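Shikimate 5-dehydrogenase (Mycobacterium fortuitum subsp. fortuitum DSM 46621, PDB 4XIJ) probably catalyses the NADP-dependent interconversion of 3-dehydroshikimate and shikimate, the fourth of seven steps on the route to chorismate and the aromatic amino acids. Local coordinates at residues P11-A16 with L41-Y46; L33-A38 with P264-A269; Y209-A214 with A232-A237; R218-I223 with E241-L246. All coordinates share one frame; numbering follows the deposited sequence.

Interaction 1: residues P11-A16 with L41-Y46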
loop_
_atom_site.group_PDB
_atom_site.type_symbol
_atom_site.label_atom_id
_atom_site.label_comp_id
_atom_site.label_asym_id
_atom_site.label_seq_id
_atom_site.Cartn_x
_atom_site.Cartn_y
_atom_site.Cartn_z
ATOM N N PRO A 11 33.134 -2.405 -8.438
ATOM C CA PRO A 11 32.224 -1.305 -8.097
ATOM C C PRO A 11 31.705 -1.376 -6.668
ATOM O O PRO A 11 31.546 -2.474 -6.124
ATOM C CB PRO A 11 31.075 -1.485 -9.098
ATOM C CG PRO A 11 31.706 -2.232 -10.284
ATOM C CD PRO A 11 32.645 -3.190 -9.594
ATOM N N ASP A 12 31.482 -0.206 -6.074
ATOM C CA ASP A 12 30.861 -0.110 -4.769
ATOM C C ASP A 12 29.407 -0.527 -4.876
ATOM O O ASP A 12 28.808 -0.587 -5.978
ATOM C CB ASP A 12 30.933 1.308 -4.209
ATOM C CG ASP A 12 32.320 1.693 -3.760
ATOM O OD1 ASP A 12 33.168 0.794 -3.581
ATOM O OD2 ASP A 12 32.557 2.915 -3.577
ATOM N N SER A 13 28.833 -0.828 -3.723
ATOM C CA SER A 13 27.446 -1.224 -3.701
ATOM C C SER A 13 26.802 -0.790 -2.414
ATOM O O SER A 13 27.464 -0.332 -1.458
ATOM C CB SER A 13 27.311 -2.731 -3.862
ATOM O OG SER A 13 28.000 -3.384 -2.815
ATOM N N ARG A 14 25.489 -0.967 -2.396
ATOM C CA ARG A 14 24.672 -0.517 -1.276
ATOM C C ARG A 14 23.848 -1.672 -0.728
ATOM O O ARG A 14 23.722 -2.713 -1.360
ATOM C CB ARG A 14 23.766 0.630 -1.723
ATOM C CG ARG A 14 24.508 1.852 -2.266
ATOM C CD ARG A 14 25.492 2.497 -1.280
ATOM N NE ARG A 14 24.861 3.011 -0.049
ATOM C CZ ARG A 14 24.258 4.205 0.064
ATOM N NH1 ARG A 14 24.190 5.029 -0.975
ATOM N NH2 ARG A 14 23.737 4.593 1.228
ATOM N N LYS A 15 23.322 -1.496 0.483
ATOM C CA LYS A 15 22.538 -2.504 1.166
ATOM C C LYS A 15 21.144 -1.998 1.473
ATOM O O LYS A 15 20.944 -0.838 1.889
ATOM C CB LYS A 15 23.200 -2.911 2.479
ATOM C CG LYS A 15 24.662 -3.424 2.274
ATOM C CD LYS A 15 25.185 -4.046 3.554
ATOM C CE LYS A 15 24.580 -5.457 3.714
ATOM N NZ LYS A 15 25.107 -6.455 2.699
ATOM N N ALA A 16 20.192 -2.902 1.290
ATOM C CA ALA A 16 18.802 -2.640 1.648
ATOM C C ALA A 16 18.182 -3.879 2.281
ATOM O O ALA A 16 18.764 -4.978 2.229
ATOM C CB ALA A 16 17.983 -2.164 0.399
ATOM N N LEU A 41 22.814 -2.430 -11.307
ATOM C CA LEU A 41 23.360 -2.486 -9.932
ATOM C C LEU A 41 23.319 -3.902 -9.363
ATOM O O LEU A 41 22.697 -4.146 -8.307
ATOM C CB LEU A 41 22.558 -1.560 -9.013
ATOM C CG LEU A 41 22.441 -0.128 -9.529
ATOM C CD1 LEU A 41 21.302 0.635 -8.760
ATOM C CD2 LEU A 41 23.799 0.585 -9.374
ATOM N N PRO A 42 24.005 -4.842 -10.029
ATOM C CA PRO A 42 23.832 -6.258 -9.624
ATOM C C PRO A 42 24.535 -6.617 -8.307
ATOM O O PRO A 42 24.323 -7.716 -7.789
ATOM C CB PRO A 42 24.445 -7.018 -10.799
ATOM C CG PRO A 42 25.513 -6.032 -11.309
ATOM C CD PRO A 42 24.840 -4.704 -11.252
ATOM N N SER A 43 25.366 -5.723 -7.757
ATOM C CA SER A 43 25.972 -6.103 -6.485
ATOM C C SER A 43 25.303 -5.454 -5.286
ATOM O O SER A 43 25.732 -5.695 -4.154
ATOM C CB SER A 43 27.476 -5.827 -6.485
ATOM O OG SER A 43 27.725 -4.456 -6.629
ATOM N N TRP A 44 24.250 -4.653 -5.497
ATOM C CA TRP A 44 23.453 -4.223 -4.339
ATOM C C TRP A 44 22.783 -5.433 -3.712
ATOM O O TRP A 44 22.383 -6.394 -4.418
ATOM C CB TRP A 44 22.389 -3.222 -4.769
ATOM C CG TRP A 44 22.919 -1.813 -5.033
ATOM C CD1 TRP A 44 24.156 -1.448 -5.519
ATOM C CD2 TRP A 44 22.188 -0.626 -4.842
ATOM N NE1 TRP A 44 24.239 -0.073 -5.603
ATOM C CE2 TRP A 44 23.032 0.455 -5.214
ATOM C CE3 TRP A 44 20.890 -0.352 -4.383
ATOM C CZ2 TRP A 44 22.618 1.786 -5.142
ATOM C CZ3 TRP A 44 20.473 1.003 -4.327
ATOM C CH2 TRP A 44 21.351 2.043 -4.676
ATOM N N THR A 45 22.634 -5.402 -2.392
ATOM C CA THR A 45 21.986 -6.527 -1.726
ATOM C C THR A 45 20.641 -6.105 -1.120
ATOM O O THR A 45 20.427 -4.931 -0.795
ATOM C CB THR A 45 22.877 -7.124 -0.636
ATOM O OG1 THR A 45 23.225 -6.106 0.319
ATOM C CG2 THR A 45 24.142 -7.718 -1.261
ATOM N N TYR A 46 19.747 -7.074 -0.965
ATOM C CA TYR A 46 18.440 -6.826 -0.375
ATOM C C TYR A 46 18.061 -8.029 0.449
ATOM O O TYR A 46 17.765 -9.083 -0.122
ATOM C CB TYR A 46 17.383 -6.545 -1.457
ATOM C CG TYR A 46 16.176 -5.864 -0.891
ATOM C CD1 TYR A 46 15.335 -6.556 -0.045
ATOM C CD2 TYR A 46 15.881 -4.529 -1.190
ATOM C CE1 TYR A 46 14.254 -5.973 0.507
ATOM C CE2 TYR A 46 14.735 -3.885 -0.615
ATOM C CZ TYR A 46 13.938 -4.660 0.245
ATOM O OH TYR A 46 12.815 -4.202 0.817
HETATM O O HOH W 1 30.517 -4.756 -7.071
HETATM O O HOH W 2 26.736 -0.394 -7.705
HETATM O O HOH W 3 21.330 -6.042 2.287
#

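Interaction 2: residues L33-A38 with P264-A269. With EDO (1,2-ethanediol), chain C.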
loop_
_atom_site.group_PDB
_atom_site.type_symbol
_atom_site.label_atom_id
_atom_site.label_comp_id
_atom_site.label_asym_id
_atom_site.label_seq_id
_atom_site.Cartn_x
_atom_site.Cartn_y
_atom_site.Cartn_z
ATOM N N LEU A 33 15.427 -6.663 -6.079
ATOM C CA LEU A 33 16.588 -7.239 -6.808
ATOM C C LEU A 33 16.325 -7.273 -8.315
ATOM O O LEU A 33 17.261 -7.020 -9.096
ATOM C CB LEU A 33 16.949 -8.647 -6.305
ATOM C CG LEU A 33 17.557 -8.633 -4.889
ATOM C CD1 LEU A 33 17.702 -10.106 -4.416
ATOM C CD2 LEU A 33 18.897 -7.909 -4.808
ATOM N N ALA A 34 15.096 -7.563 -8.739
ATOM C CA ALA A 34 14.790 -7.490 -10.168
ATOM C C ALA A 34 15.060 -6.085 -10.704
ATOM O O ALA A 34 15.630 -5.923 -11.790
ATOM C CB ALA A 34 13.351 -7.863 -10.419
ATOM N N ALA A 35 14.685 -5.066 -9.941
ATOM C CA ALA A 35 14.949 -3.700 -10.361
ATOM C C ALA A 35 16.425 -3.351 -10.388
ATOM O O ALA A 35 16.897 -2.790 -11.379
ATOM C CB ALA A 35 14.220 -2.727 -9.429
ATOM N N TYR A 36 17.156 -3.727 -9.338
ATOM C CA TYR A 36 18.558 -3.364 -9.299
ATOM C C TYR A 36 19.325 -4.019 -10.435
ATOM O O TYR A 36 20.184 -3.380 -11.040
ATOM C CB TYR A 36 19.227 -3.749 -7.964
ATOM C CG TYR A 36 18.578 -3.152 -6.708
ATOM C CD1 TYR A 36 17.676 -2.055 -6.758
ATOM C CD2 TYR A 36 18.805 -3.743 -5.446
ATOM C CE1 TYR A 36 17.078 -1.593 -5.566
ATOM C CE2 TYR A 36 18.240 -3.260 -4.283
ATOM C CZ TYR A 36 17.365 -2.204 -4.357
ATOM O OH TYR A 36 16.774 -1.791 -3.205
ATOM N N ARG A 37 18.996 -5.260 -10.762
ATOM C CA ARG A 37 19.673 -5.929 -11.877
ATOM C C ARG A 37 19.361 -5.211 -13.215
ATOM O O ARG A 37 20.271 -4.945 -14.006
ATOM C CB ARG A 37 19.235 -7.402 -11.908
ATOM C CG ARG A 37 19.825 -8.169 -10.762
ATOM C CD ARG A 37 19.149 -9.534 -10.511
ATOM N NE ARG A 37 19.693 -10.087 -9.280
ATOM C CZ ARG A 37 19.219 -11.151 -8.635
ATOM N NH1 ARG A 37 18.185 -11.852 -9.101
ATOM N NH2 ARG A 37 19.797 -11.547 -7.497
ATOM N N ALA A 38 18.098 -4.817 -13.419
ATOM C CA ALA A 38 17.718 -4.087 -14.623
ATOM C C ALA A 38 18.385 -2.697 -14.715
ATOM O O ALA A 38 18.676 -2.208 -15.818
ATOM C CB ALA A 38 16.199 -3.957 -14.688
ATOM N N PRO A 264 14.770 6.210 -12.500
ATOM C CA PRO A 264 13.385 5.826 -12.823
ATOM C C PRO A 264 13.171 4.320 -12.681
ATOM O O PRO A 264 14.069 3.527 -13.011
ATOM C CB PRO A 264 13.231 6.271 -14.268
ATOM C CG PRO A 264 14.241 7.402 -14.390
ATOM C CD PRO A 264 15.413 6.933 -13.598
ATOM N N ALA A 265 12.030 3.924 -12.119
ATOM C CA ALA A 265 11.763 2.496 -11.922
ATOM C C ALA A 265 11.796 1.754 -13.256
ATOM O O ALA A 265 11.231 2.206 -14.221
ATOM C CB ALA A 265 10.412 2.279 -11.195
ATOM N N PRO A 266 12.449 0.585 -13.304
ATOM C CA PRO A 266 12.474 -0.212 -14.539
ATOM C C PRO A 266 11.191 -1.034 -14.552
ATOM O O PRO A 266 11.127 -2.149 -14.029
ATOM C CB PRO A 266 13.728 -1.079 -14.375
ATOM C CG PRO A 266 13.818 -1.292 -12.859
ATOM C CD PRO A 266 13.279 0.006 -12.242
ATOM N N LYS A 267 10.147 -0.461 -15.117
ATOM C CA LYS A 267 8.813 -1.017 -14.836
ATOM C C LYS A 267 8.584 -2.384 -15.474
ATOM O O LYS A 267 7.959 -3.246 -14.847
ATOM C CB LYS A 267 7.696 -0.053 -15.266
ATOM C CG LYS A 267 7.740 1.272 -14.521
ATOM C CD LYS A 267 6.507 2.136 -14.728
ATOM C CE LYS A 267 6.528 3.290 -13.756
ATOM N NZ LYS A 267 5.301 4.169 -13.843
ATOM N N GLU A 268 9.073 -2.617 -16.700
ATOM C CA GLU A 268 8.841 -3.914 -17.325
ATOM C C GLU A 268 9.590 -4.987 -16.561
ATOM O O GLU A 268 9.104 -6.127 -16.400
ATOM C CB GLU A 268 9.231 -3.908 -18.811
ATOM C CG GLU A 268 8.140 -3.238 -19.697
ATOM C CD GLU A 268 6.810 -4.032 -19.778
ATOM O OE1 GLU A 268 6.754 -5.017 -20.594
ATOM O OE2 GLU A 268 5.836 -3.669 -19.070
ATOM N N ALA A 269 10.802 -4.674 -16.114
ATOM C CA ALA A 269 11.601 -5.671 -15.374
ATOM C C ALA A 269 10.881 -6.007 -14.061
ATOM O O ALA A 269 10.826 -7.170 -13.661
ATOM C CB ALA A 269 12.987 -5.132 -15.119
HETATM C C1 EDO C . 9.778 -0.336 -18.635
HETATM O O1 EDO C . 10.867 -1.166 -18.423
HETATM C C2 EDO C . 10.385 1.026 -18.583
HETATM O O2 EDO C . 10.120 1.547 -17.277
#

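Interaction 3: residues Y209-A214 with A232-A237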
loop_
_atom_site.group_PDB
_atom_site.type_symbol
_atom_site.label_atom_id
_atom_site.label_comp_id
_atom_site.label_asym_id
_atom_site.label_seq_id
_atom_site.Cartn_x
_atom_site.Cartn_y
_atom_site.Cartn_z
ATOM N N TYR A 209 -20.565 -10.388 -0.058
ATOM C CA TYR A 209 -21.101 -9.126 -0.570
ATOM C C TYR A 209 -20.789 -8.896 -2.023
ATOM O O TYR A 209 -21.067 -7.817 -2.533
ATOM C CB TYR A 209 -20.583 -7.957 0.284
ATOM C CG TYR A 209 -21.095 -8.114 1.695
ATOM C CD1 TYR A 209 -22.422 -7.816 2.007
ATOM C CD2 TYR A 209 -20.287 -8.586 2.702
ATOM C CE1 TYR A 209 -22.913 -8.025 3.271
ATOM C CE2 TYR A 209 -20.786 -8.796 3.986
ATOM C CZ TYR A 209 -22.089 -8.500 4.256
ATOM O OH TYR A 209 -22.557 -8.684 5.542
ATOM N N ALA A 210 -20.287 -9.930 -2.715
ATOM C CA ALA A 210 -19.846 -9.723 -4.101
ATOM C C ALA A 210 -20.979 -9.269 -5.030
ATOM O O ALA A 210 -20.796 -8.347 -5.827
ATOM C CB ALA A 210 -19.211 -10.987 -4.666
ATOM N N ASP A 211 -22.145 -9.890 -4.933
ATOM C CA ASP A 211 -23.253 -9.487 -5.777
ATOM C C ASP A 211 -23.706 -8.064 -5.468
ATOM O O ASP A 211 -24.025 -7.307 -6.366
ATOM C CB ASP A 211 -24.428 -10.432 -5.605
ATOM C CG ASP A 211 -24.211 -11.765 -6.306
ATOM O OD1 ASP A 211 -23.207 -11.922 -7.055
ATOM O OD2 ASP A 211 -25.052 -12.655 -6.091
ATOM N N ALA A 212 -23.713 -7.701 -4.193
ATOM C CA ALA A 212 -24.096 -6.341 -3.804
ATOM C C ALA A 212 -23.065 -5.297 -4.256
ATOM O O ALA A 212 -23.433 -4.175 -4.528
ATOM C CB ALA A 212 -24.299 -6.275 -2.284
ATOM N N LEU A 213 -21.785 -5.674 -4.355
ATOM C CA LEU A 213 -20.725 -4.753 -4.776
ATOM C C LEU A 213 -20.478 -4.794 -6.278
ATOM O O LEU A 213 -19.691 -4.005 -6.800
ATOM C CB LEU A 213 -19.416 -5.075 -4.047
ATOM C CG LEU A 213 -19.467 -4.859 -2.547
ATOM C CD1 LEU A 213 -18.235 -5.516 -1.915
ATOM C CD2 LEU A 213 -19.521 -3.307 -2.283
ATOM N N ALA A 214 -21.144 -5.700 -6.975
ATOM C CA ALA A 214 -20.876 -5.944 -8.404
ATOM C C ALA A 214 -21.012 -4.744 -9.281
ATOM O O ALA A 214 -20.299 -4.660 -10.294
ATOM C CB ALA A 214 -21.787 -7.051 -8.933
ATOM N N ALA A 232 -14.139 -10.100 -7.701
ATOM C CA ALA A 232 -13.725 -9.726 -9.056
ATOM C C ALA A 232 -14.633 -10.338 -10.090
ATOM O O ALA A 232 -14.929 -9.703 -11.102
ATOM C CB ALA A 232 -12.301 -10.158 -9.299
ATOM N N GLN A 233 -15.028 -11.593 -9.864
ATOM C CA GLN A 233 -15.868 -12.268 -10.838
ATOM C C GLN A 233 -17.214 -11.565 -10.984
ATOM O O GLN A 233 -17.745 -11.400 -12.082
ATOM C CB GLN A 233 -16.090 -13.721 -10.445
ATOM C CG GLN A 233 -14.849 -14.571 -10.596
ATOM C CD GLN A 233 -15.111 -15.984 -10.078
ATOM O OE1 GLN A 233 -16.025 -16.683 -10.563
ATOM N NE2 GLN A 233 -14.363 -16.392 -9.071
ATOM N N ALA A 234 -17.774 -11.161 -9.864
ATOM C CA ALA A 234 -19.051 -10.466 -9.911
ATOM C C ALA A 234 -18.934 -9.121 -10.612
ATOM O O ALA A 234 -19.786 -8.764 -11.427
ATOM C CB ALA A 234 -19.596 -10.278 -8.518
ATOM N N VAL A 235 -17.885 -8.368 -10.270
ATOM C CA VAL A 235 -17.672 -7.084 -10.911
ATOM C C VAL A 235 -17.525 -7.274 -12.426
ATOM O O VAL A 235 -18.130 -6.548 -13.234
ATOM C CB VAL A 235 -16.423 -6.382 -10.328
ATOM C CG1 VAL A 235 -16.034 -5.136 -11.159
ATOM C CG2 VAL A 235 -16.710 -5.934 -8.885
ATOM N N GLU A 236 -16.741 -8.259 -12.825
ATOM C CA GLU A 236 -16.526 -8.471 -14.256
ATOM C C GLU A 236 -17.803 -8.931 -14.965
ATOM O O GLU A 236 -18.087 -8.487 -16.084
ATOM C CB GLU A 236 -15.388 -9.487 -14.488
ATOM C CG GLU A 236 -14.038 -8.866 -14.147
ATOM C CD GLU A 236 -12.863 -9.775 -14.416
ATOM O OE1 GLU A 236 -13.086 -10.999 -14.596
ATOM O OE2 GLU A 236 -11.708 -9.270 -14.488
ATOM N N ALA A 237 -18.567 -9.795 -14.305
ATOM C CA ALA A 237 -19.853 -10.237 -14.859
ATOM C C ALA A 237 -20.828 -9.082 -15.035
ATOM O O ALA A 237 -21.710 -9.154 -15.899
ATOM C CB ALA A 237 -20.493 -11.353 -13.983
#

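Interaction 4: residues R218-I223 with E241-L246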
loop_
_atom_site.group_PDB
_atom_site.type_symbol
_atom_site.label_atom_id
_atom_site.label_comp_id
_atom_site.label_asym_id
_atom_site.label_seq_id
_atom_site.Cartn_x
_atom_site.Cartn_y
_atom_site.Cartn_z
ATOM N N ARG A 218 -15.360 0.195 -11.078
ATOM C CA ARG A 218 -13.946 -0.159 -11.029
ATOM C C ARG A 218 -13.617 -0.527 -9.604
ATOM O O ARG A 218 -13.860 0.232 -8.674
ATOM C CB ARG A 218 -13.098 0.998 -11.524
ATOM C CG ARG A 218 -13.510 1.373 -12.925
ATOM C CD ARG A 218 -12.574 2.410 -13.509
ATOM N NE ARG A 218 -11.211 1.914 -13.716
ATOM C CZ ARG A 218 -10.144 2.343 -13.050
ATOM N NH1 ARG A 218 -10.294 3.275 -12.129
ATOM N NH2 ARG A 218 -8.938 1.834 -13.319
ATOM N N VAL A 219 -13.081 -1.717 -9.408
ATOM C CA VAL A 219 -12.787 -2.227 -8.077
ATOM C C VAL A 219 -11.342 -2.703 -8.002
ATOM O O VAL A 219 -10.931 -3.557 -8.804
ATOM C CB VAL A 219 -13.748 -3.386 -7.698
ATOM C CG1 VAL A 219 -13.342 -3.956 -6.330
ATOM C CG2 VAL A 219 -15.198 -2.846 -7.691
ATOM N N LEU A 220 -10.579 -2.122 -7.074
ATOM C CA LEU A 220 -9.252 -2.583 -6.704
ATOM C C LEU A 220 -9.409 -3.523 -5.518
ATOM O O LEU A 220 -9.847 -3.112 -4.444
ATOM C CB LEU A 220 -8.331 -1.393 -6.377
ATOM C CG LEU A 220 -6.980 -1.754 -5.793
ATOM C CD1 LEU A 220 -6.183 -2.544 -6.819
ATOM C CD2 LEU A 220 -6.256 -0.441 -5.439
ATOM N N ASP A 221 -9.097 -4.799 -5.756
ATOM C CA ASP A 221 -9.150 -5.812 -4.730
ATOM C C ASP A 221 -7.713 -6.038 -4.223
ATOM O O ASP A 221 -6.827 -6.373 -5.005
ATOM C CB ASP A 221 -9.733 -7.100 -5.329
ATOM C CG ASP A 221 -10.048 -8.150 -4.301
ATOM O OD1 ASP A 221 -9.688 -8.011 -3.120
ATOM O OD2 ASP A 221 -10.735 -9.118 -4.673
ATOM N N ALA A 222 -7.482 -5.846 -2.928
ATOM C CA ALA A 222 -6.164 -6.059 -2.344
ATOM C C ALA A 222 -5.722 -7.524 -2.464
ATOM O O ALA A 222 -4.520 -7.819 -2.434
ATOM C CB ALA A 222 -6.155 -5.636 -0.883
ATOM N N ILE A 223 -6.685 -8.432 -2.583
ATOM C CA ILE A 223 -6.369 -9.849 -2.709
ATOM C C ILE A 223 -5.892 -10.167 -4.112
ATOM O O ILE A 223 -6.393 -9.576 -5.098
ATOM C CB ILE A 223 -7.605 -10.702 -2.360
ATOM C CG1 ILE A 223 -8.109 -10.337 -0.954
ATOM C CG2 ILE A 223 -7.296 -12.176 -2.501
ATOM C CD1 ILE A 223 -7.072 -10.523 0.143
ATOM N N GLU A 241 -14.551 -3.321 -14.197
ATOM C CA GLU A 241 -13.138 -3.657 -14.201
ATOM C C GLU A 241 -12.684 -4.030 -12.809
ATOM O O GLU A 241 -12.957 -3.295 -11.844
ATOM C CB GLU A 241 -12.310 -2.458 -14.698
ATOM C CG GLU A 241 -10.802 -2.792 -14.722
ATOM C CD GLU A 241 -9.907 -1.617 -15.077
ATOM O OE1 GLU A 241 -10.415 -0.473 -15.152
ATOM O OE2 GLU A 241 -8.697 -1.855 -15.277
ATOM N N ALA A 242 -11.969 -5.139 -12.704
ATOM C CA ALA A 242 -11.407 -5.576 -11.443
ATOM C C ALA A 242 -9.890 -5.592 -11.592
ATOM O O ALA A 242 -9.348 -6.115 -12.579
ATOM C CB ALA A 242 -11.930 -6.989 -11.057
ATOM N N ILE A 243 -9.209 -5.012 -10.615
ATOM C CA ILE A 243 -7.748 -4.935 -10.562
ATOM C C ILE A 243 -7.284 -5.656 -9.301
ATOM O O ILE A 243 -7.915 -5.466 -8.238
ATOM C CB ILE A 243 -7.289 -3.476 -10.490
ATOM C CG1 ILE A 243 -7.795 -2.705 -11.710
ATOM C CG2 ILE A 243 -5.766 -3.358 -10.410
ATOM C CD1 ILE A 243 -7.972 -1.251 -11.439
ATOM N N ASN A 244 -6.234 -6.485 -9.369
ATOM C CA ASN A 244 -5.856 -7.171 -8.111
ATOM C C ASN A 244 -4.664 -6.598 -7.372
ATOM O O ASN A 244 -3.991 -5.688 -7.848
ATOM C CB ASN A 244 -5.652 -8.684 -8.318
ATOM C CG ASN A 244 -4.413 -9.072 -9.120
ATOM O OD1 ASN A 244 -3.345 -8.516 -8.960
ATOM N ND2 ASN A 244 -4.550 -10.140 -9.884
ATOM N N GLY A 245 -4.424 -7.147 -6.176
ATOM C CA GLY A 245 -3.444 -6.586 -5.271
ATOM C C GLY A 245 -2.019 -6.628 -5.757
ATOM O O GLY A 245 -1.200 -5.896 -5.219
ATOM N N LEU A 246 -1.698 -7.459 -6.751
ATOM C CA LEU A 246 -0.316 -7.415 -7.289
ATOM C C LEU A 246 -0.016 -6.020 -7.824
ATOM O O LEU A 246 1.140 -5.578 -7.788
ATOM C CB LEU A 246 -0.072 -8.452 -8.393
ATOM C CG LEU A 246 -0.043 -9.876 -7.848
ATOM C CD1 LEU A 246 -0.010 -10.807 -9.067
ATOM C CD2 LEU A 246 1.174 -10.122 -6.899
#

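Interaction 1: residues P11-A16 with L41-Y46
The beta-alpha-beta unit that starts the shikimate-binding domain, strand 15-20, helix 28-38, strand 45-50, pairs K15 and A16 in parallel with T45 and Y46, with R14 and W44 side by side just before them. Strand 45-50 is the outermost strand on this side of the sheet. Two backbone bonds grip T45 from the neighbouring strand: T45 N gives to R14 O at 3.1 Å, and A16 N gives to T45 O at 2.9 Å. Ahead of the paired residues, R14 lays its aliphatic root over the indole of W44. Its CB stands 3.6 Å from the centroid of the six-membered ring, 14° off the normal, a CH-pi contact, and CG comes to 3.4 Å from W44 CZ2. L41 CD1 covers the opposite face, so the indole is sandwiched between two aliphatic groups. R14 bends at chi2 and chi3, and its guanidinium leaves the ring to bond E66 O through NE. K15 bends at chi3 and chi4, and NZ gives a hydrogen bond to T45 OG1 at 3.1 Å; chi1 57° holds that oxygen between the backbone N and the carbonyl carbon of T45. A16 CB packs on Y46 CD2 at 3.5 Å, while Y46 OH bonds S71 OG. Before the strands pair directly, water bridges the two segments: one molecule links P11 O with S43 OG, another accepts weakly from W44 NE1 and donates to D12 O. T45 OG1 accepts a hydrogen bond from the lysine and donates one to a third water, which donates to A16 O, so both roles of the hydroxyl are filled at this partly exposed edge.

Interaction 2: residues L33-A38 with P264-A269
A proline ring is the wedge between A35 and A38 here, and the aromatic and guanidinium groups of helix 28-38 take no direct part: L33 CB lies over one face of the R37 guanidinium within its own helix, and the Y36 ring meets W44 edge-to-face on another side of the helix. The contact joins helix 28-38 of the substrate-binding domain to the start of helix 267-272 near the C terminus, so the end of the chain packs against its first helix. P266 sits at the N-cap of that second helix and at the centre of an inverse gamma turn. Its CG, in the C-gamma endo pucker, comes down on the backbone of A35, 3.6 Å from A35 CA and 3.7 Å from A35 CB. Further round the ring, P266 CB touches A38 CB at 3.8 Å. The facing residues are alanines and the proline ring, and no hydrogen bond crosses between them. Helix 246-261 adds V257, which touches A35. On another side of the helix start, an ethanediol, probably from the crystallisation liquor, takes up two amide hydrogens at the first turn. K267 N gives to EDO O2 at 2.9 Å, and E268 N gives to EDO O1 at the same distance. E268 itself forms a salt bridge with R271, further along the helix. The tightest approach across the two segments is between methyl groups, A38 CB to A269 CB at 3.4 Å, shorter than usual van der Waals contact.

Interaction 3: residues Y209-A214 with A232-A237
Two helical pieces, the weakly bonded turn around 210-213 and helix 230-237, come so close that A214 CA lies 4.2 Å from V235 CA, with no hydrogen bond between them. They belong to the C-terminal alpha/beta domain, where helix 210-213 precedes strand 218-221 and helix 230-237 follows it. A234 carries the contact. Its methyl points toward the other segment and is met from A210 and A214: A234 CB is 3.9 Å from A210 CB and equally 3.9 Å from A214 CB. The same carbon also reaches A210 O at 3.5 Å, so it touches backbone as well as side chains. In return, A214 CB leans on the backbone of helix 230-237, 3.6 Å from A234 O. Beside this, A214 O lies 3.6 Å from V235 CA. V235 puts CG1 anti to the backbone N (chi1 170°) and CG2 beside it; CG2 is the branch that reaches the first segment, 4.1 Å from L213 O. D211 comes in at the border, where its OD1 is 4.2 Å from A234 CB. Elsewhere, L213 packs on V191 of helix 187-193, and A232 turns to W227 and A242. Methyl groups and carbonyl oxygens make up nearly all of the interface, and the small alanines are what let the backbones approach. Contact of this kind has little directionality: the two pieces are held by close fit, with 197 Å² buried on both sides together, rather than by a polar bond that would fix their mutual orientation.

Interaction 4: residues R218-I223 with E241-L246
Three backbone hydrogen bonds join V219 and D221 to E241 and I243 in the parallel sheet of the C-terminal, Rossmann-like domain, where strand 218-221, helix 230-237 and strand 241-243 form a beta-alpha-beta crossover. The strand axes run 19° apart, and strand 241-243 is the outermost strand on its side. V219 N gives to E241 O, I243 N to V219 O, and D221 N to I243 O at 2.8 Å. Past the strand ends, G245 N gives a weaker bond to I223 O, and G245 CA comes 3.3 Å from A222 O. The charged contact lies at the strand starts, where R218 and E241 run side by side. R218 NE holds E241 OE1 at 2.9 Å in a salt bridge, the oxygen close to the guanidinium plane and approached on its anti side, well out of the carboxylate plane; NH2 adds a weak bond to the same atom. Guanidinium and carboxylate planes stand 57° apart, and R218 NH2 also bonds L122 O. Apolar contact follows on the same face. L220 CD1 meets I243 CG2 at 3.7 Å, with CG of the leucine anti to the backbone N (chi1 172°). M248 and A121 also touch L220. I243 CD1 also lies obliquely beside the guanidinium, 3.7 Å from R218 NH2. Bonds within each segment shape the exits. D221 OD1 accepts from I223 N from above the carboxylate plane, an Asx turn, while OD2 bonds T229 OG1. At the start of helix 246-261, N244 OD1 makes a capping bond, accepting from L246 N at 3.0 Å.

How the interactions relate
From the N terminus, interaction 1 closes the first loop, pairing residues 11-16 with 41-46 across helix 28-38. Interaction 2 starts inside that loop, at 33-38, and ends at 264-269, so the two cross; they touch where Y36 meets L41, W44, A16 and Y46. The long loop closed by interaction 2 encloses interactions 3 and 4, which cross each other as their segments alternate from 209 to 246. These also touch, V235 packing on V219 and A232 on A242, so helix 230-237 packs on the sheet with one flank and on the 210-213 piece beside it with another. Interactions 1 and 3, with centres about 44 Å apart, sit on opposite sides of the chain's centre.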